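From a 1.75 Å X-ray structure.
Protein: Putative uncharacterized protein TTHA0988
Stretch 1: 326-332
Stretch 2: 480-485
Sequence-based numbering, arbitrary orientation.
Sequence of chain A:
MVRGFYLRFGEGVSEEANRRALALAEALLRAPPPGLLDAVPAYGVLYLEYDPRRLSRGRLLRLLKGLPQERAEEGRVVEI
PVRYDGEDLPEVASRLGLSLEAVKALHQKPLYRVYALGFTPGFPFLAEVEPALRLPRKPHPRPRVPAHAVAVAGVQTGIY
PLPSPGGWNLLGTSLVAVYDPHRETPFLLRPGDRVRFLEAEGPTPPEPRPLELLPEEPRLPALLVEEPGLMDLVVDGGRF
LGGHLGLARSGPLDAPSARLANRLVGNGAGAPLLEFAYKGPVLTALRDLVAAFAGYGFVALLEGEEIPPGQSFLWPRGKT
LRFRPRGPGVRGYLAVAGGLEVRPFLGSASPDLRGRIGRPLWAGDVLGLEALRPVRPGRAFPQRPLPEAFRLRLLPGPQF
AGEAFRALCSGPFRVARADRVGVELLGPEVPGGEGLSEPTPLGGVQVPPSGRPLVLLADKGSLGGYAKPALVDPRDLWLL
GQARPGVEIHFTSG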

ATOM      1  N   ARG A 326      24.100 -10.729   6.767  1.00 24.09           N
ATOM      2  CA  ARG A 326      25.261 -10.070   7.353  1.00 27.56           C
ATOM      3  C   ARG A 326      24.996  -8.620   7.687  1.00 30.30           C
ATOM      4  O   ARG A 326      24.377  -7.891   6.905  1.00 26.18           O
ATOM      5  CB  ARG A 326      26.461 -10.131   6.408  1.00 29.63           C
ATOM      6  CG  ARG A 326      27.680  -9.359   6.929  1.00 33.59           C
ATOM      7  CD  ARG A 326      28.952  -9.770   6.239  1.00 37.48           C
ATOM      8  NE  ARG A 326      29.191 -11.207   6.357  1.00 40.04           N
ATOM      9  CZ  ARG A 326      30.118 -11.874   5.676  1.00 39.46           C
ATOM     10  NH1 ARG A 326      30.922 -11.238   4.827  1.00 40.74           N
ATOM     11  NH2 ARG A 326      30.245 -13.186   5.847  1.00 40.81           N
ATOM     12  N   GLY A 327      25.495  -8.214   8.852  1.00 33.48           N
ATOM     13  CA  GLY A 327      25.577  -6.813   9.222  1.00 35.83           C
ATOM     14  C   GLY A 327      24.230  -6.193   9.492  1.00 36.95           C
ATOM     15  O   GLY A 327      23.229  -6.905   9.630  1.00 36.32           O
ATOM     16  N   PRO A 328      24.201  -4.852   9.577  1.00 38.65           N
ATOM     17  CA  PRO A 328      22.940  -4.163   9.707  1.00 37.82           C
ATOM     18  C   PRO A 328      22.209  -4.149   8.375  1.00 34.53           C
ATOM     19  O   PRO A 328      22.816  -4.314   7.304  1.00 35.57           O
ATOM     20  CB  PRO A 328      23.355  -2.747  10.116  1.00 39.52           C
ATOM     21  CG  PRO A 328      24.668  -2.553   9.474  1.00 41.00           C
ATOM     22  CD  PRO A 328      25.332  -3.910   9.473  1.00 40.67           C
ATOM     23  N   GLY A 329      20.906  -3.953   8.453  1.00 31.18           N
ATOM     24  CA  GLY A 329      20.077  -3.929   7.276  1.00 26.29           C
ATOM     25  C   GLY A 329      19.378  -5.254   7.128  1.00 22.80           C
ATOM     26  O   GLY A 329      19.733  -6.251   7.764  1.00 21.34           O
ATOM     27  N   VAL A 330      18.353  -5.249   6.294  1.00 18.79           N
ATOM     28  CA  VAL A 330      17.531  -6.421   6.101  1.00 18.74           C
ATOM     29  C   VAL A 330      17.074  -6.622   4.673  1.00 15.67           C
ATOM     30  O   VAL A 330      16.544  -7.677   4.376  1.00 17.57           O
ATOM     31  CB  VAL A 330      16.263  -6.378   6.977  1.00 20.96           C
ATOM     32  CG1 VAL A 330      16.633  -6.402   8.443  1.00 27.45           C
ATOM     33  CG2 VAL A 330      15.414  -5.159   6.640  1.00 22.24           C
ATOM     34  N   ARG A 331      17.288  -5.640   3.795  1.00 14.67           N
ATOM     35  CA  ARG A 331      16.627  -5.634   2.488  1.00 13.41           C
ATOM     36  C   ARG A 331      17.621  -5.503   1.342  1.00 13.49           C
ATOM     37  O   ARG A 331      18.361  -4.528   1.248  1.00 13.45           O
ATOM     38  CB  ARG A 331      15.605  -4.506   2.439  1.00 15.19           C
ATOM     39  CG  ARG A 331      14.605  -4.579   1.300  1.00 16.51           C
ATOM     40  CD  ARG A 331      13.443  -3.607   1.550  1.00 18.72           C
ATOM     41  NE  ARG A 331      12.862  -3.835   2.875  1.00 18.52           N
ATOM     42  CZ  ARG A 331      11.866  -4.670   3.161  1.00 13.45           C
ATOM     43  NH1 ARG A 331      11.225  -5.336   2.212  1.00 19.00           N
ATOM     44  NH2 ARG A 331      11.476  -4.801   4.421  1.00 16.71           N
ATOM     45  N   GLY A 332      17.614  -6.503   0.470  1.00 13.96           N
ATOM     46  CA  GLY A 332      18.509  -6.550  -0.679  1.00 13.96           C
ATOM     47  C   GLY A 332      17.754  -6.500  -1.991  1.00 12.48           C
ATOM     48  O   GLY A 332      16.540  -6.764  -2.040  1.00 11.60           O
ATOM     49  N   LEU A 480      14.130   3.544   6.687  1.00 14.61           N
ATOM     50  CA  LEU A 480      13.047   2.712   7.207  1.00 16.02           C
ATOM     51  C   LEU A 480      12.789   1.483   6.342  1.00 15.79           C
ATOM     52  O   LEU A 480      12.213   0.497   6.816  1.00 17.11           O
ATOM     53  CB  LEU A 480      11.780   3.534   7.399  1.00 16.52           C
ATOM     54  CG  LEU A 480      11.950   4.640   8.443  1.00 20.01           C
ATOM     55  CD1 LEU A 480      10.661   5.425   8.605  1.00 22.16           C
ATOM     56  CD2 LEU A 480      12.420   4.061   9.794  1.00 20.31           C
ATOM     57  N   GLY A 481      13.235   1.538   5.085  1.00 14.85           N
ATOM     58  CA  GLY A 481      13.304   0.357   4.231  1.00 15.64           C
ATOM     59  C   GLY A 481      14.297  -0.683   4.734  1.00 16.44           C
ATOM     60  O   GLY A 481      14.281  -1.826   4.280  1.00 18.35           O
ATOM     61  N   GLN A 482      15.166  -0.287   5.666  1.00 14.20           N
ATOM     62  CA  GLN A 482      16.179  -1.172   6.235  1.00 13.96           C
ATOM     63  C   GLN A 482      15.983  -1.364   7.742  1.00 14.38           C
ATOM     64  O   GLN A 482      16.875  -1.872   8.425  1.00 16.12           O
ATOM     65  CB  GLN A 482      17.566  -0.596   5.957  1.00 15.14           C
ATOM     66  CG  GLN A 482      17.903  -0.522   4.467  1.00 15.61           C
ATOM     67  CD  GLN A 482      17.995  -1.888   3.817  1.00 16.02           C
ATOM     68  OE1 GLN A 482      18.158  -2.908   4.498  1.00 15.76           O
ATOM     69  NE2 GLN A 482      17.924  -1.917   2.489  1.00 14.25           N
ATOM     70  N   ALA A 483      14.808  -0.989   8.241  1.00 14.17           N
ATOM     71  CA  ALA A 483      14.505  -1.107   9.666  1.00 15.61           C
ATOM     72  C   ALA A 483      14.339  -2.571  10.065  1.00 16.14           C
ATOM     73  O   ALA A 483      13.857  -3.392   9.277  1.00 16.94           O
ATOM     74  CB  ALA A 483      13.239  -0.326  10.003  1.00 15.64           C
ATOM     75  N   ARG A 484      14.766  -2.884  11.283  1.00 15.45           N
ATOM     76  CA  ARG A 484      14.524  -4.183  11.893  1.00 16.18           C
ATOM     77  C   ARG A 484      14.315  -3.989  13.393  1.00 15.12           C
ATOM     78  O   ARG A 484      14.716  -2.961  13.942  1.00 13.97           O
ATOM     79  CB  ARG A 484      15.692  -5.129  11.617  1.00 18.96           C
ATOM     80  CG  ARG A 484      17.057  -4.585  11.965  1.00 20.46           C
ATOM     81  CD  ARG A 484      18.162  -5.501  11.422  1.00 28.26           C
ATOM     82  NE  ARG A 484      18.146  -6.826  12.048  1.00 26.27           N
ATOM     83  CZ  ARG A 484      18.794  -7.897  11.591  1.00 30.90           C
ATOM     84  NH1 ARG A 484      19.520  -7.837  10.473  1.00 30.56           N
ATOM     85  NH2 ARG A 484      18.711  -9.049  12.256  1.00 30.90           N
ATOM     86  N   PRO A 485      13.670  -4.965  14.061  1.00 15.91           N
ATOM     87  CA  PRO A 485      13.438  -4.847  15.500  1.00 16.50           C
ATOM     88  C   PRO A 485      14.704  -4.519  16.283  1.00 15.47           C
ATOM     89  O   PRO A 485      15.750  -5.123  16.039  1.00 18.26           O
ATOM     90  CB  PRO A 485      12.917  -6.238  15.882  1.00 16.24           C
ATOM     91  CG  PRO A 485      12.250  -6.722  14.661  1.00 17.88           C
ATOM     92  CD  PRO A 485      13.098  -6.212  13.521  1.00 18.05           C
TER
HETATM   93  O   HOH W   1      19.028  -2.074  10.154  1.00 18.55           O
HETATM   94  O   HOH W   2      12.473  -3.308   6.849  1.00 24.34           O

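The contact between these two stretches, which lie at least 150 residues apart in sequence wherever they touch, is a small polar one in which side chains bond to backbone rather than to one another. All five direct hydrogen bonds across it pair a side chain with a main-chain group, and together the stretches bury 362 Å².

Q482 supplies the centre. Its CA–CB bond points sideways, but with chi1 and chi2 both m (-63° and -65°) the amide bends nearer to the segment from G329 to R331. There OE1 accepts from two successive backbone amides, V330 N and R331 N, each 3.0 Å from OE1, while NE2 donates to R331 O at 2.9 Å with a nearly straight N-H...O angle of 172°. The primary amide thus satisfies donors and an acceptor of the same short run of backbone, where the strand that begins at R331 sets out. Close packing comes with this arrangement: the CA of G329 is 3.5 Å from Q482 OE1. G329 has backbone angles (101/164) that by themselves call for glycine, and a CB here would also sit tightly against OE1, at 3.2 Å.

Two arginines, one from each stretch, add bonds in opposite senses. The CA-to-CB bond of R331 points toward the other stretch, and its NE donates to G481 O at 2.8 Å; the carbonyl lies at the edge of the guanidinium, near its plane, as suits an in-plane N-H donor. G481 belongs to the type I turn from L480 to A483, which is closed by a weak bond of 3.3 Å from A483 N to L480 O. In return, the CA-to-CB bond of R484 points toward the first stretch, and its NH1 donates to G329 O at 3.1 Å, again at the guanidinium edge, although the 139° angle is less favourable.

V330 provides the apolar part. Its CG1 packs against the aliphatic portion of R484, 3.5 Å from CD, and its CG2 lies 3.5 Å from A483 O, so the buried valine fills space beside the polar groups.

Two waters extend the network. Water 1 donates to Q482 O at 2.8 Å and accepts a weak bond from G329 N at 3.2 Å, joining the two backbones where Q482 and G329 come close. Water 2 accepts from R331 NH2 at 3.0 Å and lies 2.8 Å from A483 O, within donating geometry.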